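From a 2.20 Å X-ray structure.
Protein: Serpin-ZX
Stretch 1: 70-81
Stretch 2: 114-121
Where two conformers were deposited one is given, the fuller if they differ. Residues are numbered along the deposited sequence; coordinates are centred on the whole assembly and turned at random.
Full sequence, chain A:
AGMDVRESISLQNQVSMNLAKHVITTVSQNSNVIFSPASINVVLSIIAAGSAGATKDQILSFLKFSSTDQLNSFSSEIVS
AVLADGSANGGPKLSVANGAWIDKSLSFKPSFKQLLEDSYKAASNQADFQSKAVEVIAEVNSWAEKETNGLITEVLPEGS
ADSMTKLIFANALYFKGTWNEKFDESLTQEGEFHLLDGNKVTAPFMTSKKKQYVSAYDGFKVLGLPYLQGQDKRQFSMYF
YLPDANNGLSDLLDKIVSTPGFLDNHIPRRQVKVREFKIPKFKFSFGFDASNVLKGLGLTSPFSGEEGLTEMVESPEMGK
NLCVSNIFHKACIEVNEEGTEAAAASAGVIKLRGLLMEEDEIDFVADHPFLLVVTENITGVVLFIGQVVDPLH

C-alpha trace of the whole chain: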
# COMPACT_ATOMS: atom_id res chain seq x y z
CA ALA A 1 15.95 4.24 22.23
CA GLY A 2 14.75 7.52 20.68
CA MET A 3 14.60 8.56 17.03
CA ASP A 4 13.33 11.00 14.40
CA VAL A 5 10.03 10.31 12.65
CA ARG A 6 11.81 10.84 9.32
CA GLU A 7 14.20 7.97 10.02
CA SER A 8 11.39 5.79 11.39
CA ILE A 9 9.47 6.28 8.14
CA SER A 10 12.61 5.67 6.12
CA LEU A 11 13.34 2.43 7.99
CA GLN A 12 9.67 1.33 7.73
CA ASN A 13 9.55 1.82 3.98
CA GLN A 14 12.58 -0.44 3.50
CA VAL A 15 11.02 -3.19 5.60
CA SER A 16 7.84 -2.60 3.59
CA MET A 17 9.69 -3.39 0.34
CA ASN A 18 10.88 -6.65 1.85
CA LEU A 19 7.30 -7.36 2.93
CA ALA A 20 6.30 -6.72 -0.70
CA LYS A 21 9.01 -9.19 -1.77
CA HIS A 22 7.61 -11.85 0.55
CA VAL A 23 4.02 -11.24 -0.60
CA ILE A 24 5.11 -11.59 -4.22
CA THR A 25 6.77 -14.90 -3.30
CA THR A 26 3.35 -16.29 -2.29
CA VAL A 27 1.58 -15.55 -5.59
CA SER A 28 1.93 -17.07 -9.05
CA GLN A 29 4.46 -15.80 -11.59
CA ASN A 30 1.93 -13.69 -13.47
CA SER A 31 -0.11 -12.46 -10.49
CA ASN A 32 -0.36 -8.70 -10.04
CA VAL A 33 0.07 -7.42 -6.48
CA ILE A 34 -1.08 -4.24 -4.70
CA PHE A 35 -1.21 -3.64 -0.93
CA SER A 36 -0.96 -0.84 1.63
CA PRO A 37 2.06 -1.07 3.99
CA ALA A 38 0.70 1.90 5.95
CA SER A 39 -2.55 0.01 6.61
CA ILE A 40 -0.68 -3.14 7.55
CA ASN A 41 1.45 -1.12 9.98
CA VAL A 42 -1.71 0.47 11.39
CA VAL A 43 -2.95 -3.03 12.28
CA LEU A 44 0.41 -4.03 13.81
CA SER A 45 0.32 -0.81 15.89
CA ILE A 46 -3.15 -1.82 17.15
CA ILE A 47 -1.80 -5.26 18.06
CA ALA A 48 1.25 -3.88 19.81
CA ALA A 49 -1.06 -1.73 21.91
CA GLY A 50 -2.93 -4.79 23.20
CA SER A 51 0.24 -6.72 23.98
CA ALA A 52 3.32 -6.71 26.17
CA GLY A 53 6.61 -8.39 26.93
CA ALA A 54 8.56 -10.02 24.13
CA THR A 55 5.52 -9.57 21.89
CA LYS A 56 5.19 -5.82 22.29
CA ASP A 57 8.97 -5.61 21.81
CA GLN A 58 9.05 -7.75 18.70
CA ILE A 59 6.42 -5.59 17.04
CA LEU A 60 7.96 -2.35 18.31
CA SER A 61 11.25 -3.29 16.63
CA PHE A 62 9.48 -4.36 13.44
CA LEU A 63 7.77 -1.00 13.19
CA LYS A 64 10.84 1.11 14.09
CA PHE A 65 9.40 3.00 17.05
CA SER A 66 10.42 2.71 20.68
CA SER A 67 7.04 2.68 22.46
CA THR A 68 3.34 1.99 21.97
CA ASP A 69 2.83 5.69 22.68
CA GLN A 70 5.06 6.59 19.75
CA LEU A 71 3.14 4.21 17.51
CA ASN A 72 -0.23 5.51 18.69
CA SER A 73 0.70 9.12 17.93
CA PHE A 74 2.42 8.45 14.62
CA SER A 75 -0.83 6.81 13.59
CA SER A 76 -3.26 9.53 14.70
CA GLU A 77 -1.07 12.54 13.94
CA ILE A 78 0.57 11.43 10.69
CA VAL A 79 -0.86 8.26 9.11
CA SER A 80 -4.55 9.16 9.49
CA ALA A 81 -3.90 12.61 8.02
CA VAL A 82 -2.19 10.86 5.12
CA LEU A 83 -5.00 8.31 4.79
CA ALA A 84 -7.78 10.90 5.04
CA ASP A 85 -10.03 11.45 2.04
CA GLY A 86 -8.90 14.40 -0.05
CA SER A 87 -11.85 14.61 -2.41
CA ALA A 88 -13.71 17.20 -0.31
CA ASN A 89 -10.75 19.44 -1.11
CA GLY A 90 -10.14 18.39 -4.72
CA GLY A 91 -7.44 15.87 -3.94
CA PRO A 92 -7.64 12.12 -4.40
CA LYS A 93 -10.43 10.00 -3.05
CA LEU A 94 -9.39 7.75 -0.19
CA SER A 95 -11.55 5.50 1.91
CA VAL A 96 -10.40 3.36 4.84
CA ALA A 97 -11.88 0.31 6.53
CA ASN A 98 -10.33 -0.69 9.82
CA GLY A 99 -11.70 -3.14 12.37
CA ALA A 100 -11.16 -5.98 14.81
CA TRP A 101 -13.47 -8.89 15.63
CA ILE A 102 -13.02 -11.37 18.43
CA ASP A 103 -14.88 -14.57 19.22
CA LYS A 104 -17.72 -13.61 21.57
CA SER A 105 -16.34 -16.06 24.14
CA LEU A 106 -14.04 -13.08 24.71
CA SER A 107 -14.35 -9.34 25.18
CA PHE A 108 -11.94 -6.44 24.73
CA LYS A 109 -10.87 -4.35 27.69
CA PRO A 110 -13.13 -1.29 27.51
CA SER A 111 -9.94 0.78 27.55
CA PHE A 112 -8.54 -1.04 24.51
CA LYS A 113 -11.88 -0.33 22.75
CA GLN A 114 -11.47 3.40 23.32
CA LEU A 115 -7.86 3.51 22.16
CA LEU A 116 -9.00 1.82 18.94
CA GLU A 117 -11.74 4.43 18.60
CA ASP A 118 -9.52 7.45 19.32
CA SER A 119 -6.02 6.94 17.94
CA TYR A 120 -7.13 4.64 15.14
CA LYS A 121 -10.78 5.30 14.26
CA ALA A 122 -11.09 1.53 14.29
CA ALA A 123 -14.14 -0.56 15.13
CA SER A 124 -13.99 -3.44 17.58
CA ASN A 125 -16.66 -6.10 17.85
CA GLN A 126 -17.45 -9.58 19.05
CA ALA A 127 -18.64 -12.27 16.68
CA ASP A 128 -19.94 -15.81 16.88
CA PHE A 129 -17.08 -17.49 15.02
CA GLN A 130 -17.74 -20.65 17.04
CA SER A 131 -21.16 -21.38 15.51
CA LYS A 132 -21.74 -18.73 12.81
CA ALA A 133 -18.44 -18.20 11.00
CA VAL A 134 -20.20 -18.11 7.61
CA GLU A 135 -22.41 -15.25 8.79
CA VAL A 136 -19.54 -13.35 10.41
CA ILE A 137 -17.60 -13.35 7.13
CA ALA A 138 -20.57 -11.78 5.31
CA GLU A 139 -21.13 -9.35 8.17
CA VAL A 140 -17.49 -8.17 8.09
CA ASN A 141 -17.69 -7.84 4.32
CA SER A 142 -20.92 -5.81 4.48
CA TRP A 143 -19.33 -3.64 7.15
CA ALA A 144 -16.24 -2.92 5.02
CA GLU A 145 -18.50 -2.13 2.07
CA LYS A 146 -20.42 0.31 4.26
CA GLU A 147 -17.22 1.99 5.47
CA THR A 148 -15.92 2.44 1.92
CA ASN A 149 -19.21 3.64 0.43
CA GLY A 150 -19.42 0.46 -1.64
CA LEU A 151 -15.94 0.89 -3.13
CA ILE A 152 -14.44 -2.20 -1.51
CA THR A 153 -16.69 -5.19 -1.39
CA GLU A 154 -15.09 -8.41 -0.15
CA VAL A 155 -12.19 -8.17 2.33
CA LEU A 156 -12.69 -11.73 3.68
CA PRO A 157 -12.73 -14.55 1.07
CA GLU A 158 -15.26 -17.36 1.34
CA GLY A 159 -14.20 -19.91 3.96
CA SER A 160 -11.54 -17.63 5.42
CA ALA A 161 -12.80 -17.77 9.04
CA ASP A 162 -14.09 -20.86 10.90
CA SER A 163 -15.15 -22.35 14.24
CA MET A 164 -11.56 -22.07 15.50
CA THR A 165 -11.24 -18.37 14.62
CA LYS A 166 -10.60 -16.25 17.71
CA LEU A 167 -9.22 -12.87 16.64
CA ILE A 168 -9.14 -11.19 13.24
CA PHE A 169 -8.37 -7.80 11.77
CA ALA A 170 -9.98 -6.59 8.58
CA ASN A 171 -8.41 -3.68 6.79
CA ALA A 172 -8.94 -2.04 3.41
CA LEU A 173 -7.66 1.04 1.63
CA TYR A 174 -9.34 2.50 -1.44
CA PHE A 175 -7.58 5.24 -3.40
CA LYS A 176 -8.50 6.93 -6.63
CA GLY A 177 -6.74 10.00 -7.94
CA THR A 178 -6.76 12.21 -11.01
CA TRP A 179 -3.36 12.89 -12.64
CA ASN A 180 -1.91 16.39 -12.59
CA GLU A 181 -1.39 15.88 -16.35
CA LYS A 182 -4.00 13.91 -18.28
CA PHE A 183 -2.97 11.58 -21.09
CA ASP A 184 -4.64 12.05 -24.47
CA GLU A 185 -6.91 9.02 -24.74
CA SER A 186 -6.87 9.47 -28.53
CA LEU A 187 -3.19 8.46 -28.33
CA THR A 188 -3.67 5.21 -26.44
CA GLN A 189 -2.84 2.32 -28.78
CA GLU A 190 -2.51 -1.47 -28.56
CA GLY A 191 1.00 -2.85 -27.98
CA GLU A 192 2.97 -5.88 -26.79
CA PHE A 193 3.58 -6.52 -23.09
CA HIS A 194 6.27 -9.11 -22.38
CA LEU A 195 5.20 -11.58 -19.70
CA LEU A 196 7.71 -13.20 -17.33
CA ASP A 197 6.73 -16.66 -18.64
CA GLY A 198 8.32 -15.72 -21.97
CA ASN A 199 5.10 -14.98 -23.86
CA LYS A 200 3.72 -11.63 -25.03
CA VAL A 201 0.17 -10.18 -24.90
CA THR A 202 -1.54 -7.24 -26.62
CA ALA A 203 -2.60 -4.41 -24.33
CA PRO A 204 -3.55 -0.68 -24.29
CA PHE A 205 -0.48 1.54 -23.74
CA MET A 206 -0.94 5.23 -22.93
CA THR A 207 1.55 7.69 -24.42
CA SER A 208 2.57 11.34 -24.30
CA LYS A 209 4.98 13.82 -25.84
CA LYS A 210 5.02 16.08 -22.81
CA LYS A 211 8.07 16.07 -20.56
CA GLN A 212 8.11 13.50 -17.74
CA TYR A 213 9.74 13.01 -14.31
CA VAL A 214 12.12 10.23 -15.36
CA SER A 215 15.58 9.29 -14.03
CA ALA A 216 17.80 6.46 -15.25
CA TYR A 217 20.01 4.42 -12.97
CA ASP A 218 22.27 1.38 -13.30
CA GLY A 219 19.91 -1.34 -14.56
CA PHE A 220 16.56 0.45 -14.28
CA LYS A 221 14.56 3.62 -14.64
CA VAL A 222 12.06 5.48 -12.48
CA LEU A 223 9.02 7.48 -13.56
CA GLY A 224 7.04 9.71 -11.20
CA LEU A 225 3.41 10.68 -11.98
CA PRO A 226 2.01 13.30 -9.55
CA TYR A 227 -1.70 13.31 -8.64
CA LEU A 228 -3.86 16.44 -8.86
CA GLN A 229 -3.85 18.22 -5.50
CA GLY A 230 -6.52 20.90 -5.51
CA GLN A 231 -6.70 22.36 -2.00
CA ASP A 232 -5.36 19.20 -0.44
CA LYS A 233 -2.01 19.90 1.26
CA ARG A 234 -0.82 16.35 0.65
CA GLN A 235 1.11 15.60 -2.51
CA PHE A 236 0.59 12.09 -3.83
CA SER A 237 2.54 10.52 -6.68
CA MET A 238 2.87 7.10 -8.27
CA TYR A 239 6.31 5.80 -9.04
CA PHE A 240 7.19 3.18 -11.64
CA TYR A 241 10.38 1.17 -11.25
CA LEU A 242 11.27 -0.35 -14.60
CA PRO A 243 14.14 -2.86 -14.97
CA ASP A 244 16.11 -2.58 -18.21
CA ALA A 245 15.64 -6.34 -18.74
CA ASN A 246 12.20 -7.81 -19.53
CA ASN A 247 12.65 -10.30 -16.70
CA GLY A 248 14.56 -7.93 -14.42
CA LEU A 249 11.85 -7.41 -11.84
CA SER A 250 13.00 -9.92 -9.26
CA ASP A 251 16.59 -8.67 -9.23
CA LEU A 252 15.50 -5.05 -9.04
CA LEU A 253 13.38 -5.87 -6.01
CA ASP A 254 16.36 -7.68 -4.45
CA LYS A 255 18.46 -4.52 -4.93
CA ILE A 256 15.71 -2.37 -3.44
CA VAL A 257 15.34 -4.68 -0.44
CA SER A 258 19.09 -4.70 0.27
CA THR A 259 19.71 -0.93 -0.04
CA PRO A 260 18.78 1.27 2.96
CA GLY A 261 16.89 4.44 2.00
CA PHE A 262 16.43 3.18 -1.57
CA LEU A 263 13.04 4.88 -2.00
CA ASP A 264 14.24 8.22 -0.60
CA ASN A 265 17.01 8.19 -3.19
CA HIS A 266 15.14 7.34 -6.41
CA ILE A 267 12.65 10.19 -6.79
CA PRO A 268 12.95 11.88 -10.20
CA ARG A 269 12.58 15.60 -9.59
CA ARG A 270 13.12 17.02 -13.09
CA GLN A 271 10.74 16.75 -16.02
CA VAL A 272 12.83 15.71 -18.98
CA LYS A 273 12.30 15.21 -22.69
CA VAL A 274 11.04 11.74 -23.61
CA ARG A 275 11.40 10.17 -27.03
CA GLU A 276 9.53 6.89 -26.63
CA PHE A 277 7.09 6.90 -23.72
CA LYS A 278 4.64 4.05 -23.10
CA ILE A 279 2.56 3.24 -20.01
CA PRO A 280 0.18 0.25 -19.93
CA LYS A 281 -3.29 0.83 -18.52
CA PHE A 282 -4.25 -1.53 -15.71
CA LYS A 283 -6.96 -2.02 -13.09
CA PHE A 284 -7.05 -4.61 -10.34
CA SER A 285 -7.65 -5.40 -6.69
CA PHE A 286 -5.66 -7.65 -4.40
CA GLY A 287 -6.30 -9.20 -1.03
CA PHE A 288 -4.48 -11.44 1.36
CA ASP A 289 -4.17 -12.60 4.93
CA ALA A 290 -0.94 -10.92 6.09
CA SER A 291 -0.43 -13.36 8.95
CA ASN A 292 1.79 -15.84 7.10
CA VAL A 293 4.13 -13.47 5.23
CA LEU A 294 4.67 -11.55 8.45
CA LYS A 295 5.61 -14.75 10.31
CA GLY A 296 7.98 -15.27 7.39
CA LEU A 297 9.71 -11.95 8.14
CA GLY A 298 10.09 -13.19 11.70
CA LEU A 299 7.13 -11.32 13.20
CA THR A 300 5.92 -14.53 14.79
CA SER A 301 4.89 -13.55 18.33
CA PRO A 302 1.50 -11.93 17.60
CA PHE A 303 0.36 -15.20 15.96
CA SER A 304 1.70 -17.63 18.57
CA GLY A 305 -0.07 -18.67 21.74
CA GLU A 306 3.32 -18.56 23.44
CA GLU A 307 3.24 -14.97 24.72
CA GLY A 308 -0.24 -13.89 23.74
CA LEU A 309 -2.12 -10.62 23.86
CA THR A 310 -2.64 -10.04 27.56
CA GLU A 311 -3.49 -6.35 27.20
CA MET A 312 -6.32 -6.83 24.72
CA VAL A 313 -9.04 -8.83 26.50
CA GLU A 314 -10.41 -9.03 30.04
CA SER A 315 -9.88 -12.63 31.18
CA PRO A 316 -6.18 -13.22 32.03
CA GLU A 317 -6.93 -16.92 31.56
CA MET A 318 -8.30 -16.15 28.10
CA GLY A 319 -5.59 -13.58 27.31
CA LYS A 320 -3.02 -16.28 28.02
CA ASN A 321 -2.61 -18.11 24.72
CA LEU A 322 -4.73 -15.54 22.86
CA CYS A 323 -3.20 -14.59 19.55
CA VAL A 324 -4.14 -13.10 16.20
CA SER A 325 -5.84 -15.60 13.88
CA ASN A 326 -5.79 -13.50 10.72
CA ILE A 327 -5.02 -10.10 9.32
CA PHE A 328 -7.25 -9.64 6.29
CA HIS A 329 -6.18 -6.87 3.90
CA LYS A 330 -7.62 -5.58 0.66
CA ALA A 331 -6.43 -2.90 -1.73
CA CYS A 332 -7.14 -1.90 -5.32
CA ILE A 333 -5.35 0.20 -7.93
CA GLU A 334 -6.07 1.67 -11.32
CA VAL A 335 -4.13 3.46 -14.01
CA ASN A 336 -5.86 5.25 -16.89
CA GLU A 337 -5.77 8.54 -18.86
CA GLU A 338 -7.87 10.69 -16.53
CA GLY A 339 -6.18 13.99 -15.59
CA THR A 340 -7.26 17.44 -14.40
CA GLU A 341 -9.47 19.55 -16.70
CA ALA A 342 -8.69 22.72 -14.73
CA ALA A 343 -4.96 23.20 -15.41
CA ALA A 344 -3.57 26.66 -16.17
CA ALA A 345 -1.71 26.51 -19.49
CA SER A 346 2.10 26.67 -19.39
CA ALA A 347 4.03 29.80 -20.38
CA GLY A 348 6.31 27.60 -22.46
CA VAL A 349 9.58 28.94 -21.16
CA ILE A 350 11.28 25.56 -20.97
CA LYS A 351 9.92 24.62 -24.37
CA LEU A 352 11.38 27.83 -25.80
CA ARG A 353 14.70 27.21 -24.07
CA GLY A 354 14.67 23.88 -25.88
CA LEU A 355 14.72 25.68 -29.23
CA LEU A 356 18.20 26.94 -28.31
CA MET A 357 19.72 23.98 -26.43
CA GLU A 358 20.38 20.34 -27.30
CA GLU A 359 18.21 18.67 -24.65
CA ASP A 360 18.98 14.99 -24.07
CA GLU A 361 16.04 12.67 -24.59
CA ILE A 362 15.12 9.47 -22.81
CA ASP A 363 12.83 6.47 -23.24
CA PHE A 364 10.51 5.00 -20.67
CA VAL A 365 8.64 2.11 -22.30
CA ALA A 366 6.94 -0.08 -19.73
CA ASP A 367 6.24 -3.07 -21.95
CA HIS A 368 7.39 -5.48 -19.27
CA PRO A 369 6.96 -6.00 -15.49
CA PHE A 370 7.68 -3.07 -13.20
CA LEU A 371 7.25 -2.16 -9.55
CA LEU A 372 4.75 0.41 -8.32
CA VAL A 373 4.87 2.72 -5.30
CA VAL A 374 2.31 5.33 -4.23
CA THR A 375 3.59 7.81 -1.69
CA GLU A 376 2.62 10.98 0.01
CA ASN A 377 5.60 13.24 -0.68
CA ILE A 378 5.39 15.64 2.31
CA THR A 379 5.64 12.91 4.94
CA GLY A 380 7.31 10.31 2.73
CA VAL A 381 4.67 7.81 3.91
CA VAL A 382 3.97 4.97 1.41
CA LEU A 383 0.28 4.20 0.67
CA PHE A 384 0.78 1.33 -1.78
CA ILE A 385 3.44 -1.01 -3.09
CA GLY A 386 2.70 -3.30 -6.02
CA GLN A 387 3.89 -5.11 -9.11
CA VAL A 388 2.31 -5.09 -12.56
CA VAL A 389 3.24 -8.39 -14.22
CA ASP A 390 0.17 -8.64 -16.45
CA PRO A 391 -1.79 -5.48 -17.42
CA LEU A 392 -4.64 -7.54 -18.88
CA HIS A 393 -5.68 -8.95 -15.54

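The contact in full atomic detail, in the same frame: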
# COMPACT_ATOMS: atom_id res chain seq x y z
N GLN A 70 4.53 6.08 21.00
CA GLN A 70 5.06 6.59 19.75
C GLN A 70 4.23 6.06 18.59
O GLN A 70 3.82 6.82 17.71
CB GLN A 70 6.53 6.22 19.57
CG GLN A 70 7.53 7.06 20.36
CD GLN A 70 8.96 6.87 19.85
OE1 GLN A 70 9.77 6.17 20.48
NE2 GLN A 70 9.28 7.48 18.70
N LEU A 71 3.97 4.75 18.58
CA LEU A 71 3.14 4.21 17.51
C LEU A 71 1.81 4.91 17.46
O LEU A 71 1.41 5.41 16.40
CB LEU A 71 2.93 2.71 17.68
CG LEU A 71 4.12 1.84 17.33
CD1 LEU A 71 3.82 0.38 17.69
CD2 LEU A 71 4.47 2.01 15.86
N ASN A 72 1.12 4.94 18.60
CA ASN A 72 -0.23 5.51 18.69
C ASN A 72 -0.32 6.89 18.06
O ASN A 72 -1.22 7.17 17.27
CB ASN A 72 -0.71 5.55 20.15
CG ASN A 72 -0.98 4.16 20.73
OD1 ASN A 72 -1.13 3.18 20.00
ND2 ASN A 72 -1.06 4.08 22.06
N SER A 73 0.65 7.74 18.40
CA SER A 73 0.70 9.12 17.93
C SER A 73 1.04 9.22 16.45
O SER A 73 0.46 10.04 15.74
CB SER A 73 1.77 9.91 18.71
OG SER A 73 1.57 9.80 20.10
N PHE A 74 2.02 8.44 16.02
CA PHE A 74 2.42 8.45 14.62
C PHE A 74 1.19 8.11 13.78
O PHE A 74 0.95 8.70 12.72
CB PHE A 74 3.56 7.46 14.38
CG PHE A 74 3.90 7.25 12.93
CD1 PHE A 74 4.50 8.24 12.19
CD2 PHE A 74 3.64 6.03 12.31
CE1 PHE A 74 4.83 8.04 10.86
CE2 PHE A 74 3.96 5.83 10.98
CZ PHE A 74 4.56 6.83 10.25
N SER A 75 0.39 7.18 14.28
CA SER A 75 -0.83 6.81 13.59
C SER A 75 -1.82 7.98 13.51
O SER A 75 -2.22 8.39 12.42
CB SER A 75 -1.47 5.61 14.26
OG SER A 75 -2.41 5.02 13.39
N SER A 76 -2.21 8.52 14.67
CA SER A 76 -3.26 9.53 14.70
C SER A 76 -2.83 10.90 14.17
O SER A 76 -3.64 11.64 13.61
CB SER A 76 -3.82 9.68 16.12
OG SER A 76 -2.78 9.98 17.03
N GLU A 77 -1.56 11.23 14.35
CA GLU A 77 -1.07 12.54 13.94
C GLU A 77 -0.66 12.54 12.47
O GLU A 77 -0.93 13.50 11.74
CB GLU A 77 0.11 12.99 14.81
CG GLU A 77 -0.14 12.94 16.31
CD GLU A 77 -1.48 13.52 16.70
OE1 GLU A 77 -1.71 14.72 16.45
OE2 GLU A 77 -2.32 12.77 17.25
N ILE A 78 0.01 11.48 12.04
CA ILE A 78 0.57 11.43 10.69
C ILE A 78 -0.20 10.51 9.74
O ILE A 78 -0.73 10.96 8.73
CB ILE A 78 2.08 11.06 10.71
CG1 ILE A 78 2.84 11.99 11.66
CG2 ILE A 78 2.66 11.15 9.31
CD1 ILE A 78 2.79 13.48 11.27
N VAL A 79 -0.27 9.21 10.05
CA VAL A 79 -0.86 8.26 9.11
C VAL A 79 -2.32 8.56 8.76
O VAL A 79 -2.70 8.53 7.59
CB VAL A 79 -0.69 6.79 9.58
CG1 VAL A 79 -1.27 5.84 8.55
CG2 VAL A 79 0.78 6.48 9.81
N SER A 80 -3.15 8.84 9.76
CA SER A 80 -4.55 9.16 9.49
C SER A 80 -4.69 10.41 8.63
O SER A 80 -5.58 10.49 7.79
CB SER A 80 -5.34 9.30 10.79
OG SER A 80 -5.50 8.04 11.42
N ALA A 81 -3.83 11.40 8.84
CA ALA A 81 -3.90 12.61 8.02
C ALA A 81 -3.53 12.26 6.59
O ALA A 81 -4.03 12.87 5.64
CB ALA A 81 -2.97 13.70 8.57
N GLN A 114 -11.49 1.95 23.45
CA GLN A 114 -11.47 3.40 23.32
C GLN A 114 -10.24 3.84 22.53
O GLN A 114 -10.32 4.68 21.63
CB GLN A 114 -11.49 4.06 24.70
CG GLN A 114 -11.75 5.56 24.66
CD GLN A 114 -13.11 5.90 24.08
OE1 GLN A 114 -14.15 5.51 24.62
NE2 GLN A 114 -13.12 6.64 22.97
N LEU A 115 -9.10 3.27 22.89
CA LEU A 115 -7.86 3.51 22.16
C LEU A 115 -8.09 3.27 20.66
O LEU A 115 -7.73 4.10 19.82
CB LEU A 115 -6.76 2.62 22.70
CG LEU A 115 -5.44 2.56 21.94
CD1 LEU A 115 -4.87 3.96 21.76
CD2 LEU A 115 -4.45 1.64 22.66
N LEU A 116 -8.70 2.13 20.33
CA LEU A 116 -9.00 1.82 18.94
C LEU A 116 -9.85 2.91 18.31
O LEU A 116 -9.64 3.28 17.16
CB LEU A 116 -9.71 0.48 18.81
CG LEU A 116 -8.84 -0.75 19.08
CD1 LEU A 116 -9.33 -1.93 18.24
CD2 LEU A 116 -7.41 -0.40 18.77
N GLU A 117 -10.81 3.42 19.08
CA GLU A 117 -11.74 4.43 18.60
C GLU A 117 -11.08 5.79 18.40
O GLU A 117 -11.42 6.52 17.47
CB GLU A 117 -12.93 4.55 19.57
CG GLU A 117 -13.91 5.67 19.25
CD GLU A 117 -15.24 5.53 19.99
OE1 GLU A 117 -15.33 4.70 20.91
OE2 GLU A 117 -16.19 6.27 19.65
N ASP A 118 -10.11 6.10 19.26
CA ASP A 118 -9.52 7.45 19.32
C ASP A 118 -8.27 7.64 18.46
O ASP A 118 -8.20 8.55 17.62
CB ASP A 118 -9.21 7.82 20.77
CG ASP A 118 -10.45 7.90 21.64
OD1 ASP A 118 -11.49 8.41 21.16
OD2 ASP A 118 -10.37 7.46 22.81
N SER A 119 -7.26 6.81 18.70
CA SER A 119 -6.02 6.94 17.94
C SER A 119 -6.13 6.34 16.54
O SER A 119 -5.35 6.67 15.65
CB SER A 119 -4.86 6.29 18.70
OG SER A 119 -4.64 6.90 19.96
N TYR A 120 -7.12 5.47 16.33
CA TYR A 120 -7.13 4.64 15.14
C TYR A 120 -8.42 4.72 14.32
O TYR A 120 -8.44 4.31 13.16
CB TYR A 120 -6.82 3.18 15.50
CG TYR A 120 -5.42 2.99 16.03
CD1 TYR A 120 -4.35 2.93 15.16
CD2 TYR A 120 -5.18 2.88 17.38
CE1 TYR A 120 -3.06 2.76 15.63
CE2 TYR A 120 -3.91 2.70 17.86
CZ TYR A 120 -2.85 2.65 16.98
OH TYR A 120 -1.57 2.49 17.45
N LYS A 121 -9.48 5.24 14.92
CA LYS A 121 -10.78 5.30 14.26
C LYS A 121 -11.16 3.91 13.76
O LYS A 121 -11.60 3.73 12.62
CB LYS A 121 -10.75 6.32 13.12
CG LYS A 121 -10.43 7.72 13.62
CD LYS A 121 -10.39 8.75 12.50
CE LYS A 121 -9.40 9.86 12.83
NZ LYS A 121 -9.44 10.24 14.28
O HOH W 1 -7.19 8.24 14.22

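Two segments far apart in the sequence meet here over a small area, about 344 Å² counted on both sides. Helix 70-81 and helix 114-119 run at 35° to each other, their axes coming no closer than 10.3 Å, and most of the contact is made by three residues: Y120, N72 and S119.

Y120, in the second stretch, is a buried residue. Its CA-to-CB bond points away from the first helix, yet with chi1 in the m well the long ring brings its far end back to that helix. There the phenol hydroxyl finds a partner: Y120 OH donates a hydrogen bond to N72 OD1 at 2.7 Å, the one direct hydrogen bond between the stretches. The acceptor lies near the plane of the ring, at its edge, where a phenolic proton can reach it without leaving that plane. A tyrosine suits this place because its ring can be buried among neighbours while its tip still satisfies a polar group. S75 also lies against the ring, its OG 3.2 Å from Y120 CE1; the small serine side chain points toward the second stretch and lets the ring come close.

N72 starts sideways, but its amide end reaches across. While OD1 accepts the tyrosine proton, the other branch of the amide lies beside a leucine, with N72 ND2 3.8 Å from L115 CD1. Asparagine thus combines an acceptor with a short, flat group that packs against an aliphatic side chain. The backbone of N72 contributes too, its O lying 4.0 Å from S119 CB.

S119 points toward the first helix at the closest backbone approach, where the CA atoms of S76 and S119 are 5.0 Å apart. Such nearness leaves little space between the chains, and small side chains fit it: S76 also points toward its partner, its CB 3.4 Å from S119 O and 4.4 Å from S119 CB.

Farther along the first helix, a wider pi-type turn spans residues 74-79, and S80 points toward the second stretch. S80 OG is 4.4 Å from S119 O, and a water lying to one side of that line links them. It is hydrogen-bonded to S80 OG at 3.3 Å and donates a weak bond to S119 O at 2.8 Å. The same water accepts a weak bond from K121 NZ at 3.0 Å, so the flexible lysine brings its charged end to this bridge from a sideways start.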